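Local coordinates for protein racemase, putative (Roseobacter denitrificans, PDB 3TCS) that binds magnesium and D-alanine in an enolase-superfamily barrel and is probably a racemase or hydro-lyase of the mandelate racemase type, at residues Arg153-Leu157 with Ser335-Pro339; Gln52-Tyr56 with Asn310-Val314; Gly347-Pro353 with Val371-Trp377; Met104-Thr109 with Leu282-Cys288. All coordinates share one frame; numbering follows the deposited sequence.

Contact 1: residues Arg153-Leu157 with Ser335-Pro339; sequences RLKRL and SIEGP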
loop_
_atom_site.group_PDB
_atom_site.type_symbol
_atom_site.label_atom_id
_atom_site.label_comp_id
_atom_site.label_asym_id
_atom_site.label_seq_id
_atom_site.Cartn_x
_atom_site.Cartn_y
_atom_site.Cartn_z
ATOM N N ARG B 153 11.775 -23.598 -26.309
ATOM C CA ARG B 153 12.347 -22.264 -26.430
ATOM C C ARG B 153 13.489 -22.030 -25.441
ATOM O O ARG B 153 14.450 -21.329 -25.750
ATOM C CB ARG B 153 11.268 -21.180 -26.268
ATOM C CG ARG B 153 10.665 -21.036 -24.878
ATOM C CD ARG B 153 9.873 -19.725 -24.787
ATOM N NE ARG B 153 9.314 -19.496 -23.457
ATOM C CZ ARG B 153 8.701 -18.375 -23.081
ATOM N NH1 ARG B 153 8.564 -17.365 -23.931
ATOM N NH2 ARG B 153 8.223 -18.265 -21.848
ATOM N N LEU B 154 13.400 -22.622 -24.255
ATOM C CA LEU B 154 14.459 -22.440 -23.265
ATOM C C LEU B 154 15.711 -23.231 -23.645
ATOM O O LEU B 154 16.837 -22.794 -23.393
ATOM C CB LEU B 154 13.956 -22.848 -21.879
ATOM C CG LEU B 154 12.852 -21.930 -21.334
ATOM C CD1 LEU B 154 12.487 -22.343 -19.908
ATOM C CD2 LEU B 154 13.343 -20.484 -21.351
ATOM N N LYS B 155 15.514 -24.397 -24.251
ATOM C CA LYS B 155 16.640 -25.220 -24.679
ATOM C C LYS B 155 17.412 -24.475 -25.768
ATOM O O LYS B 155 18.639 -24.512 -25.808
ATOM C CB LYS B 155 16.140 -26.567 -25.215
ATOM C CG LYS B 155 17.248 -27.576 -25.486
ATOM C CD LYS B 155 16.675 -28.914 -25.946
ATOM C CE LYS B 155 17.775 -29.961 -26.046
ATOM N NZ LYS B 155 17.231 -31.301 -26.387
ATOM N N ARG B 156 16.694 -23.790 -26.652
ATOM C CA ARG B 156 17.361 -23.047 -27.710
ATOM C C ARG B 156 18.158 -21.883 -27.127
ATOM O O ARG B 156 19.246 -21.573 -27.602
ATOM C CB ARG B 156 16.336 -22.566 -28.741
ATOM C CG ARG B 156 15.730 -23.744 -29.487
ATOM C CD ARG B 156 14.741 -23.357 -30.572
ATOM N NE ARG B 156 14.257 -24.558 -31.253
ATOM C CZ ARG B 156 13.299 -24.572 -32.173
ATOM N NH1 ARG B 156 12.706 -23.441 -32.535
ATOM N NH2 ARG B 156 12.936 -25.721 -32.732
ATOM N N LEU B 157 17.625 -21.256 -26.082
ATOM C CA LEU B 157 18.325 -20.147 -25.439
ATOM C C LEU B 157 19.545 -20.674 -24.689
ATOM O O LEU B 157 20.558 -19.990 -24.575
ATOM C CB LEU B 157 17.388 -19.415 -24.477
ATOM C CG LEU B 157 16.302 -18.591 -25.168
ATOM C CD1 LEU B 157 15.180 -18.262 -24.188
ATOM C CD2 LEU B 157 16.929 -17.326 -25.740
ATOM N N SER B 335 14.448 -11.878 -17.781
ATOM C CA SER B 335 13.291 -12.200 -18.605
ATOM C C SER B 335 13.707 -12.531 -20.031
ATOM O O SER B 335 14.508 -11.814 -20.631
ATOM C CB SER B 335 12.318 -11.025 -18.646
ATOM O OG SER B 335 11.284 -11.288 -19.578
ATOM N N ILE B 336 13.172 -13.621 -20.574
ATOM C CA ILE B 336 13.494 -13.986 -21.948
ATOM C C ILE B 336 12.272 -13.860 -22.862
ATOM O O ILE B 336 12.262 -14.378 -23.974
ATOM C CB ILE B 336 14.110 -15.423 -22.041
ATOM C CG1 ILE B 336 13.321 -16.428 -21.201
ATOM C CG2 ILE B 336 15.561 -15.389 -21.544
ATOM C CD1 ILE B 336 11.949 -16.768 -21.741
ATOM N N GLU B 337 11.249 -13.149 -22.392
ATOM C CA GLU B 337 10.036 -12.948 -23.182
ATOM C C GLU B 337 10.309 -11.954 -24.311
ATOM O O GLU B 337 11.207 -11.119 -24.211
ATOM C CB GLU B 337 8.897 -12.419 -22.299
ATOM C CG GLU B 337 8.495 -13.331 -21.142
ATOM C CD GLU B 337 8.029 -14.701 -21.605
ATOM O OE1 GLU B 337 7.649 -14.840 -22.788
ATOM O OE2 GLU B 337 8.031 -15.642 -20.782
ATOM N N GLY B 338 9.535 -12.058 -25.387
ATOM C CA GLY B 338 9.709 -11.166 -26.518
ATOM C C GLY B 338 8.662 -10.068 -26.555
ATOM O O GLY B 338 7.898 -9.907 -25.603
ATOM N N PRO B 339 8.589 -9.300 -27.653
ATOM C CA PRO B 339 7.620 -8.211 -27.793
ATOM C C PRO B 339 6.150 -8.620 -27.728
ATOM O O PRO B 339 5.282 -7.773 -27.523
ATOM C CB PRO B 339 8.002 -7.580 -29.132
ATOM C CG PRO B 339 8.544 -8.738 -29.904
ATOM C CD PRO B 339 9.405 -9.435 -28.872
#
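Ile336 lies against the guanidinium of Arg153, and Glu337, the next residue along the loop, takes that same group at its edge. The CD1 methyl of Ile336 sits over the centre of one guanidinium face, 3.9 Å from Arg153 CZ, a flat surface that makes few bonds of its own and suits an aliphatic neighbour. Arg153 grips the carboxylate end-on with its two terminal nitrogens: NH1 bonds to Glu337 OE1 at 2.9 Å, nearly straight at 164°, and NH2 to Glu337 OE2 at 2.8 Å. This salt bridge is twisted, because the two planes lie 50° apart and OE1 is met from above the carboxylate plane. Arg153 has the length for the task: its chain runs extended from CG to NE, while Glu337, bent at chi2 (-59°), folds its acid back toward the helix although its CB points away. Ile336 also meets two leucines of the helix. Leu157 CD1 packs 3.7 Å from Ile336 CB, and Leu154 CD2 reaches Ile336 CD1 at 4.0 Å, so the branched side chain touches two leucines about one helical turn apart as well as the arginine. Both charges have further partners, Arg153 NE in a salt bridge with Glu150 and Glu337 OE2 accepting from the backbone N of Met141, a residue of the D-alanine pocket. Within the barrel, helix 147-161 thus meets the loop that leaves strand 332-335, while Leu154 also packs on Phe166 and Val168 of strand 165-169 and Ile336 shares backbone hydrogen bonding with Ser139 of strand 132-139.

Contact 2: residues Gln52-Tyr56 with Asn310-Val314; sequences QVSTY and NWSLV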
loop_
_atom_site.group_PDB
_atom_site.type_symbol
_atom_site.label_atom_id
_atom_site.label_comp_id
_atom_site.label_asym_id
_atom_site.label_seq_id
_atom_site.Cartn_x
_atom_site.Cartn_y
_atom_site.Cartn_z
ATOM N N GLN B 52 14.178 5.510 -12.828
ATOM C CA GLN B 52 12.929 5.014 -13.376
ATOM C C GLN B 52 11.982 4.593 -12.265
ATOM O O GLN B 52 12.415 4.038 -11.267
ATOM C CB GLN B 52 13.210 3.807 -14.276
ATOM C CG GLN B 52 11.969 3.221 -14.924
ATOM C CD GLN B 52 12.193 1.814 -15.430
ATOM O OE1 GLN B 52 12.993 1.583 -16.340
ATOM N NE2 GLN B 52 11.485 0.857 -14.836
ATOM N N VAL B 53 10.691 4.867 -12.424
ATOM C CA VAL B 53 9.733 4.424 -11.416
ATOM C C VAL B 53 9.407 2.986 -11.814
ATOM O O VAL B 53 9.787 2.535 -12.892
ATOM C CB VAL B 53 8.423 5.266 -11.422
ATOM C CG1 VAL B 53 8.727 6.717 -11.087
ATOM C CG2 VAL B 53 7.728 5.151 -12.769
ATOM N N SER B 54 8.723 2.253 -10.949
ATOM C CA SER B 54 8.368 0.881 -11.286
ATOM C C SER B 54 7.474 0.840 -12.524
ATOM O O SER B 54 6.677 1.745 -12.745
ATOM C CB SER B 54 7.622 0.223 -10.127
ATOM O OG SER B 54 7.210 -1.080 -10.497
ATOM N N THR B 55 7.601 -0.215 -13.325
ATOM C CA THR B 55 6.760 -0.371 -14.512
ATOM C C THR B 55 5.325 -0.729 -14.092
ATOM O O THR B 55 5.094 -1.138 -12.947
ATOM C CB THR B 55 7.288 -1.492 -15.430
ATOM O OG1 THR B 55 7.588 -2.653 -14.641
ATOM C CG2 THR B 55 8.542 -1.040 -16.167
ATOM N N TYR B 56 4.386 -0.565 -15.027
ATOM C CA TYR B 56 2.957 -0.857 -14.853
ATOM C C TYR B 56 2.182 0.286 -14.212
ATOM O O TYR B 56 2.397 0.635 -13.051
ATOM C CB TYR B 56 2.767 -2.159 -14.075
ATOM C CG TYR B 56 3.428 -3.315 -14.778
ATOM C CD1 TYR B 56 3.027 -3.690 -16.063
ATOM C CD2 TYR B 56 4.504 -3.987 -14.199
ATOM C CE1 TYR B 56 3.688 -4.697 -16.758
ATOM C CE2 TYR B 56 5.174 -5.001 -14.886
ATOM C CZ TYR B 56 4.761 -5.347 -16.166
ATOM O OH TYR B 56 5.419 -6.338 -16.859
ATOM N N ASN B 310 11.524 -7.621 -16.310
ATOM C CA ASN B 310 11.401 -7.078 -17.655
ATOM C C ASN B 310 12.629 -6.276 -18.020
ATOM O O ASN B 310 13.508 -6.054 -17.183
ATOM C CB ASN B 310 10.134 -6.219 -17.788
ATOM C CG ASN B 310 10.090 -5.089 -16.790
ATOM O OD1 ASN B 310 10.931 -4.191 -16.816
ATOM N ND2 ASN B 310 9.105 -5.129 -15.894
ATOM N N TRP B 311 12.688 -5.846 -19.272
ATOM C CA TRP B 311 13.831 -5.094 -19.743
ATOM C C TRP B 311 13.727 -3.584 -19.608
ATOM O O TRP B 311 14.278 -2.838 -20.424
ATOM C CB TRP B 311 14.168 -5.479 -21.184
ATOM C CG TRP B 311 14.631 -6.904 -21.313
ATOM C CD1 TRP B 311 14.852 -7.796 -20.299
ATOM C CD2 TRP B 311 14.902 -7.608 -22.530
ATOM N NE1 TRP B 311 15.238 -9.016 -20.812
ATOM C CE2 TRP B 311 15.275 -8.926 -22.180
ATOM C CE3 TRP B 311 14.862 -7.252 -23.886
ATOM C CZ2 TRP B 311 15.605 -9.891 -23.138
ATOM C CZ3 TRP B 311 15.191 -8.214 -24.839
ATOM C CH2 TRP B 311 15.558 -9.519 -24.457
ATOM N N SER B 312 12.992 -3.138 -18.597
ATOM C CA SER B 312 12.950 -1.712 -18.305
ATOM C C SER B 312 14.275 -1.650 -17.537
ATOM O O SER B 312 15.049 -2.618 -17.575
ATOM C CB SER B 312 11.762 -1.344 -17.398
ATOM O OG SER B 312 11.902 -1.859 -16.084
ATOM N N LEU B 313 14.558 -0.555 -16.845
ATOM C CA LEU B 313 15.817 -0.464 -16.117
ATOM C C LEU B 313 15.889 -1.309 -14.846
ATOM O O LEU B 313 16.951 -1.429 -14.247
ATOM C CB LEU B 313 16.118 0.994 -15.766
ATOM C CG LEU B 313 16.537 1.880 -16.940
ATOM C CD1 LEU B 313 16.780 3.298 -16.458
ATOM C CD2 LEU B 313 17.793 1.309 -17.561
ATOM N N VAL B 314 14.777 -1.900 -14.430
ATOM C CA VAL B 314 14.799 -2.699 -13.207
ATOM C C VAL B 314 15.882 -3.784 -13.216
ATOM O O VAL B 314 16.534 -4.030 -12.195
ATOM C CB VAL B 314 13.404 -3.324 -12.926
ATOM C CG1 VAL B 314 13.037 -4.349 -14.000
ATOM C CG2 VAL B 314 13.378 -3.932 -11.535
HETATM O O HOH W 1 7.262 -7.487 -15.532
#
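An Asx turn and a helix-capping serine at the start of helix 314-322 form the barrel side of this buried junction, where the loop after strand 48-52 of the N-terminal domain meets the enolase-type barrel. Gln52 reaches both of its amide ends across. Its OE1 accepts from Leu313 N at 2.7 Å, and its NE2 donates to Ser312 OG at 3.0 Å, the hydroxyl lying almost in the amide plane and the bond nearly straight at 168°. The other N-H of NE2 goes back to Val53 O in its own loop, again close to the amide plane, so three bonds fix the rotation of the amide. A glutamine suits the place because it offers an acceptor and two donors at the end of an extended chain, with CG trans to the backbone N (chi1 -179°). A leucine here would probably leave Leu313 N without its acceptor and Ser312 OG and Val53 O without the donor group they share. That hydroxyl has several tasks: it donates to Asn310 OD1 at 2.6 Å and accepts a weak bond from Val314 N in the first turn of the helix. Asn310 OD1 also takes Ser312 N, on a lone pair in the carbonyl plane, which closes the Asx turn. Thr55 covers the serine with its methyl, CG2 lying 3.5 Å from Ser312 CB, a tight carbon contact. At the far end a water bridges the domains, accepting from Asn310 ND2 at 3.0 Å and standing in the plane of the Tyr56 ring, 2.5 Å from Tyr56 OH.

Contact 3: residues Gly347-Pro353 with Val371-Trp377; sequences GLFVKTP and VEISPEW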
loop_
_atom_site.group_PDB
_atom_site.type_symbol
_atom_site.label_atom_id
_atom_site.label_comp_id
_atom_site.label_asym_id
_atom_site.label_seq_id
_atom_site.Cartn_x
_atom_site.Cartn_y
_atom_site.Cartn_z
ATOM N N GLY B 347 12.808 -0.459 -27.771
ATOM C CA GLY B 347 13.271 0.895 -28.027
ATOM C C GLY B 347 13.278 1.885 -26.881
ATOM O O GLY B 347 13.069 3.080 -27.094
ATOM N N LEU B 348 13.524 1.409 -25.665
ATOM C CA LEU B 348 13.576 2.306 -24.521
ATOM C C LEU B 348 14.931 2.994 -24.429
ATOM O O LEU B 348 15.019 4.138 -23.994
ATOM C CB LEU B 348 13.332 1.540 -23.213
ATOM C CG LEU B 348 11.946 0.948 -22.956
ATOM C CD1 LEU B 348 11.946 0.210 -21.613
ATOM C CD2 LEU B 348 10.913 2.055 -22.946
ATOM N N PHE B 349 15.986 2.301 -24.854
ATOM C CA PHE B 349 17.338 2.834 -24.749
ATOM C C PHE B 349 18.069 3.005 -26.072
ATOM O O PHE B 349 17.726 2.372 -27.065
ATOM C CB PHE B 349 18.158 1.922 -23.836
ATOM C CG PHE B 349 17.411 1.469 -22.615
ATOM C CD1 PHE B 349 16.966 2.390 -21.675
ATOM C CD2 PHE B 349 17.130 0.120 -22.420
ATOM C CE1 PHE B 349 16.246 1.976 -20.553
ATOM C CE2 PHE B 349 16.414 -0.304 -21.306
ATOM C CZ PHE B 349 15.970 0.626 -20.370
ATOM N N VAL B 350 19.076 3.874 -26.071
ATOM C CA VAL B 350 19.882 4.118 -27.265
ATOM C C VAL B 350 20.593 2.815 -27.625
ATOM O O VAL B 350 20.656 2.420 -28.788
ATOM C CB VAL B 350 20.922 5.222 -27.005
ATOM C CG1 VAL B 350 21.856 5.362 -28.204
ATOM C CG2 VAL B 350 20.210 6.543 -26.741
ATOM N N LYS B 351 21.116 2.147 -26.604
ATOM C CA LYS B 351 21.803 0.881 -26.785
ATOM C C LYS B 351 21.424 0.005 -25.601
ATOM O O LYS B 351 21.563 0.418 -24.450
ATOM C CB LYS B 351 23.318 1.094 -26.822
ATOM C CG LYS B 351 24.112 -0.185 -27.054
ATOM C CD LYS B 351 23.660 -0.893 -28.326
ATOM C CE LYS B 351 24.382 -2.224 -28.513
ATOM N NZ LYS B 351 23.888 -2.956 -29.713
ATOM N N THR B 352 20.937 -1.197 -25.885
ATOM C CA THR B 352 20.525 -2.102 -24.821
ATOM C C THR B 352 21.688 -2.488 -23.918
ATOM O O THR B 352 22.797 -2.736 -24.385
ATOM C CB THR B 352 19.895 -3.401 -25.384
ATOM O OG1 THR B 352 19.414 -4.206 -24.298
ATOM C CG2 THR B 352 20.922 -4.201 -26.180
ATOM N N PRO B 353 21.452 -2.517 -22.598
ATOM C CA PRO B 353 22.507 -2.887 -21.654
ATOM C C PRO B 353 22.368 -4.369 -21.311
ATOM O O PRO B 353 23.075 -4.889 -20.444
ATOM C CB PRO B 353 22.199 -2.003 -20.455
ATOM C CG PRO B 353 20.681 -2.058 -20.425
ATOM C CD PRO B 353 20.317 -1.880 -21.899
ATOM N N VAL B 371 23.566 3.887 -19.078
ATOM C CA VAL B 371 22.566 3.723 -20.122
ATOM C C VAL B 371 22.030 5.100 -20.494
ATOM O O VAL B 371 22.150 6.047 -19.718
ATOM C CB VAL B 371 21.397 2.837 -19.626
ATOM C CG1 VAL B 371 20.618 3.565 -18.539
ATOM C CG2 VAL B 371 20.482 2.466 -20.789
ATOM N N GLU B 372 21.445 5.205 -21.681
ATOM C CA GLU B 372 20.881 6.465 -22.154
ATOM C C GLU B 372 19.470 6.183 -22.659
ATOM O O GLU B 372 19.267 5.279 -23.461
ATOM C CB GLU B 372 21.728 7.019 -23.299
ATOM C CG GLU B 372 21.451 8.472 -23.655
ATOM C CD GLU B 372 22.268 8.933 -24.851
ATOM O OE1 GLU B 372 23.396 8.420 -25.033
ATOM O OE2 GLU B 372 21.789 9.813 -25.599
ATOM N N ILE B 373 18.499 6.947 -22.175
ATOM C CA ILE B 373 17.125 6.755 -22.601
ATOM C C ILE B 373 17.018 7.238 -24.040
ATOM O O ILE B 373 17.611 8.251 -24.402
ATOM C CB ILE B 373 16.146 7.560 -21.723
ATOM C CG1 ILE B 373 16.402 7.258 -20.242
ATOM C CG2 ILE B 373 14.706 7.227 -22.104
ATOM C CD1 ILE B 373 16.300 5.787 -19.872
ATOM N N SER B 374 16.267 6.501 -24.849
ATOM C CA SER B 374 16.066 6.830 -26.258
ATOM C C SER B 374 15.406 8.189 -26.452
ATOM O O SER B 374 14.321 8.431 -25.933
ATOM C CB SER B 374 15.193 5.766 -26.912
ATOM O OG SER B 374 14.760 6.188 -28.189
ATOM N N PRO B 375 16.056 9.095 -27.203
ATOM C CA PRO B 375 15.477 10.422 -27.437
ATOM C C PRO B 375 14.113 10.327 -28.125
ATOM O O PRO B 375 13.230 11.158 -27.903
ATOM C CB PRO B 375 16.524 11.103 -28.315
ATOM C CG PRO B 375 17.799 10.498 -27.831
ATOM C CD PRO B 375 17.439 9.029 -27.707
ATOM N N GLU B 376 13.953 9.315 -28.970
ATOM C CA GLU B 376 12.699 9.096 -29.687
ATOM C C GLU B 376 11.607 8.695 -28.699
ATOM O O GLU B 376 10.474 9.173 -28.780
ATOM C CB GLU B 376 12.891 7.997 -30.741
ATOM C CG GLU B 376 11.623 7.481 -31.415
ATOM C CD GLU B 376 10.861 8.549 -32.184
ATOM O OE1 GLU B 376 11.498 9.450 -32.769
ATOM O OE2 GLU B 376 9.615 8.474 -32.217
ATOM N N TRP B 377 11.947 7.819 -27.757
ATOM C CA TRP B 377 10.959 7.394 -26.775
ATOM C C TRP B 377 10.553 8.607 -25.943
ATOM O O TRP B 377 9.367 8.839 -25.704
ATOM C CB TRP B 377 11.529 6.307 -25.853
ATOM C CG TRP B 377 10.487 5.709 -24.949
ATOM C CD1 TRP B 377 9.745 4.591 -25.183
ATOM C CD2 TRP B 377 10.050 6.225 -23.687
ATOM N NE1 TRP B 377 8.873 4.373 -24.143
ATOM C CE2 TRP B 377 9.040 5.363 -23.211
ATOM C CE3 TRP B 377 10.415 7.336 -22.912
ATOM C CZ2 TRP B 377 8.386 5.573 -21.989
ATOM C CZ3 TRP B 377 9.763 7.547 -21.694
ATOM C CH2 TRP B 377 8.763 6.668 -21.247
HETATM O O HOH W 2 21.902 3.270 -23.814
#
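Leu348 lays its CD2 methyl on the indole of Trp377, a CH-pi contact 3.7 Å from the centroid of the five-membered ring and 28° off its normal. The two side chains run side by side and point the same way; although the leucine's CB faces away from the helix-forming segment, its side chain turns back to bring one methyl over the ring. Trp377 has CG trans to the backbone N (chi1 -172°), which swings the indole toward the leucine. The next aromatic, Phe349, is met along its rim: Ile373 CD1 lies in the ring plane, 3.9 Å from Phe349 CE1, while Val371, its CB facing the phenylalanine, brings CG2 in obliquely to 3.6 Å from Phe349 CD1. On the outer side Val350 rests its CG2 along the whole extended side chain of Glu372, from CB to the carboxylate, and on Pro375 CD at 3.8 Å; a glutamate suits this exposed place, offering the methyl its chain while its charge remains at the surface. Two backbone bonds flank Phe349, Ser374 N to Leu348 O at 2.8 Å and Val350 N to Glu372 O at 3.0 Å, making a single beta bridge between Phe349 and Ile373. Ser374 is the N-cap of helix 375-380, its OG accepting from Trp377 N at 3.3 Å. This surface contact ties the loop before strand 360-363 to the start of that helix, and Phe349, Ile373 and Trp377 all pack on Phe38 of strand 37-43 in the N-terminal sheet.

Contact 4: residues Met104-Thr109 with Leu282-Cys288; sequences MAGVDT and LYLGGIC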
loop_
_atom_site.group_PDB
_atom_site.type_symbol
_atom_site.label_atom_id
_atom_site.label_comp_id
_atom_site.label_asym_id
_atom_site.label_seq_id
_atom_site.Cartn_x
_atom_site.Cartn_y
_atom_site.Cartn_z
ATOM N N MET B 104 8.781 6.856 -5.227
ATOM C CA MET B 104 10.024 7.164 -4.532
ATOM C C MET B 104 11.203 6.490 -5.227
ATOM O O MET B 104 12.295 7.058 -5.307
ATOM C CB MET B 104 9.967 6.667 -3.086
ATOM C CG MET B 104 8.982 7.407 -2.195
ATOM S SD MET B 104 8.720 6.524 -0.633
ATOM C CE MET B 104 10.398 6.338 -0.053
ATOM N N ALA B 105 10.979 5.272 -5.716
ATOM C CA ALA B 105 12.035 4.515 -6.380
ATOM C C ALA B 105 12.620 5.269 -7.570
ATOM O O ALA B 105 13.813 5.162 -7.857
ATOM C CB ALA B 105 11.501 3.155 -6.832
ATOM N N GLY B 106 11.773 6.021 -8.261
ATOM C CA GLY B 106 12.226 6.773 -9.417
ATOM C C GLY B 106 13.165 7.905 -9.044
ATOM O O GLY B 106 14.150 8.165 -9.740
ATOM N N VAL B 107 12.865 8.594 -7.948
ATOM C CA VAL B 107 13.730 9.689 -7.530
ATOM C C VAL B 107 15.025 9.113 -6.966
ATOM O O VAL B 107 16.113 9.628 -7.229
ATOM C CB VAL B 107 13.049 10.577 -6.469
ATOM C CG1 VAL B 107 13.983 11.724 -6.083
ATOM C CG2 VAL B 107 11.735 11.128 -7.017
ATOM N N ASP B 108 14.900 8.032 -6.198
ATOM C CA ASP B 108 16.057 7.370 -5.603
ATOM C C ASP B 108 17.047 6.899 -6.668
ATOM O O ASP B 108 18.234 7.214 -6.605
ATOM C CB ASP B 108 15.602 6.170 -4.764
ATOM C CG ASP B 108 16.744 5.208 -4.444
ATOM O OD1 ASP B 108 17.165 5.142 -3.271
ATOM O OD2 ASP B 108 17.221 4.516 -5.371
ATOM N N THR B 109 16.561 6.150 -7.652
ATOM C CA THR B 109 17.454 5.644 -8.682
ATOM C C THR B 109 18.073 6.752 -9.528
ATOM O O THR B 109 19.199 6.606 -9.993
ATOM C CB THR B 109 16.756 4.593 -9.586
ATOM O OG1 THR B 109 15.549 5.131 -10.132
ATOM C CG2 THR B 109 16.436 3.337 -8.770
ATOM N N LEU B 282 12.443 -1.519 -7.409
ATOM C CA LEU B 282 11.484 -0.454 -7.655
ATOM C C LEU B 282 10.175 -0.584 -6.870
ATOM O O LEU B 282 9.604 0.427 -6.463
ATOM C CB LEU B 282 11.236 -0.331 -9.164
ATOM C CG LEU B 282 12.539 -0.112 -9.960
ATOM C CD1 LEU B 282 12.214 0.072 -11.439
ATOM C CD2 LEU B 282 13.293 1.116 -9.431
ATOM N N TYR B 283 9.691 -1.805 -6.645
ATOM C CA TYR B 283 8.464 -1.956 -5.861
ATOM C C TYR B 283 8.756 -1.579 -4.405
ATOM O O TYR B 283 7.876 -1.106 -3.684
ATOM C CB TYR B 283 7.944 -3.404 -5.867
ATOM C CG TYR B 283 7.408 -3.933 -7.184
ATOM C CD1 TYR B 283 6.791 -3.090 -8.110
ATOM C CD2 TYR B 283 7.479 -5.299 -7.482
ATOM C CE1 TYR B 283 6.256 -3.591 -9.299
ATOM C CE2 TYR B 283 6.946 -5.810 -8.669
ATOM C CZ TYR B 283 6.335 -4.948 -9.572
ATOM O OH TYR B 283 5.793 -5.444 -10.738
ATOM N N LEU B 284 9.997 -1.803 -3.978
ATOM C CA LEU B 284 10.403 -1.534 -2.599
ATOM C C LEU B 284 10.689 -0.068 -2.278
ATOM O O LEU B 284 10.766 0.307 -1.111
ATOM C CB LEU B 284 11.621 -2.399 -2.243
ATOM C CG LEU B 284 12.245 -2.357 -0.842
ATOM C CD1 LEU B 284 11.182 -2.540 0.235
ATOM C CD2 LEU B 284 13.288 -3.472 -0.746
ATOM N N GLY B 285 10.846 0.765 -3.300
ATOM C CA GLY B 285 11.102 2.173 -3.038
ATOM C C GLY B 285 12.482 2.679 -3.409
ATOM O O GLY B 285 12.824 3.823 -3.109
ATOM N N GLY B 286 13.286 1.846 -4.058
ATOM C CA GLY B 286 14.597 2.304 -4.470
ATOM C C GLY B 286 15.774 1.548 -3.894
ATOM O O GLY B 286 15.609 0.605 -3.114
ATOM N N ILE B 287 16.968 1.976 -4.295
ATOM C CA ILE B 287 18.218 1.372 -3.848
ATOM C C ILE B 287 18.418 1.482 -2.334
ATOM O O ILE B 287 18.696 0.488 -1.665
ATOM C CB ILE B 287 19.421 2.034 -4.558
ATOM C CG1 ILE B 287 19.390 1.699 -6.054
ATOM C CG2 ILE B 287 20.730 1.579 -3.923
ATOM C CD1 ILE B 287 19.584 0.226 -6.365
ATOM N N CYS B 288 18.284 2.689 -1.795
ATOM C CA CYS B 288 18.475 2.885 -0.361
ATOM C C CYS B 288 17.610 1.946 0.470
ATOM O O CYS B 288 18.098 1.283 1.384
ATOM C CB CYS B 288 18.175 4.332 0.025
ATOM S SG CYS B 288 19.380 5.500 -0.608
HETATM O O HOH W 3 15.257 3.859 -1.657
#
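The carboxylate of Asp108 is the flat group here, and two successive backbone N-H groups of the opposing turn meet it differently. Ile287 N comes from above its plane, 53° out, to bond OD2 at 2.8 Å, whereas Cys288 N reaches OD1 on the syn side at 3.1 Å. The acid's CG stands trans to the backbone N (chi1 164°), which carries both oxygens out to the turn. A water donates to OD1 and to Gly285 O, joining the two segments once more. Asp108 thus binds the first turn of helix 287-300, just after the N-cap residue Gly286, where the helix dipole would probably favour a negative charge; helix 98-119 of the N-terminal domain here meets the barrel. An asparagine in its place, having no charge and a single acceptor oxygen, is likely to leave one of the two N-H groups at the helix start without its mate. Gly286 has backbone angles that by themselves call for glycine, and a CB there would also run into Asp108 CG. Small Ala105 lets the backbones close to 3.9 Å between its CA and that of Gly286. Its CB touches Leu282 CD2 at 3.8 Å, and Thr109 CG2 lies 3.9 Å from the same leucine methyl.

Contacts 2 and 4 both join the N-terminal domain to the barrel, with centres about 11 Å apart; Thr109 OG1 probably hydrogen-bonds Gln52 N between them. Along the chain, both segments of contact 4 fall between those of contact 2, while the segments of contacts 1 and 2 alternate. Contact 3 comes last; its centre is about 13 Å from that of contact 2, and Leu313 packs on Phe349 and Val371. Contact 1 lies about 19 Å from contact 2 between centres, touching it through Ser335 and Trp311, and about 28 Å from contact 4. Contacts 1 and 3 are thus internal to the barrel domain, whereas contacts 2 and 4 hold the N-terminal domain to it.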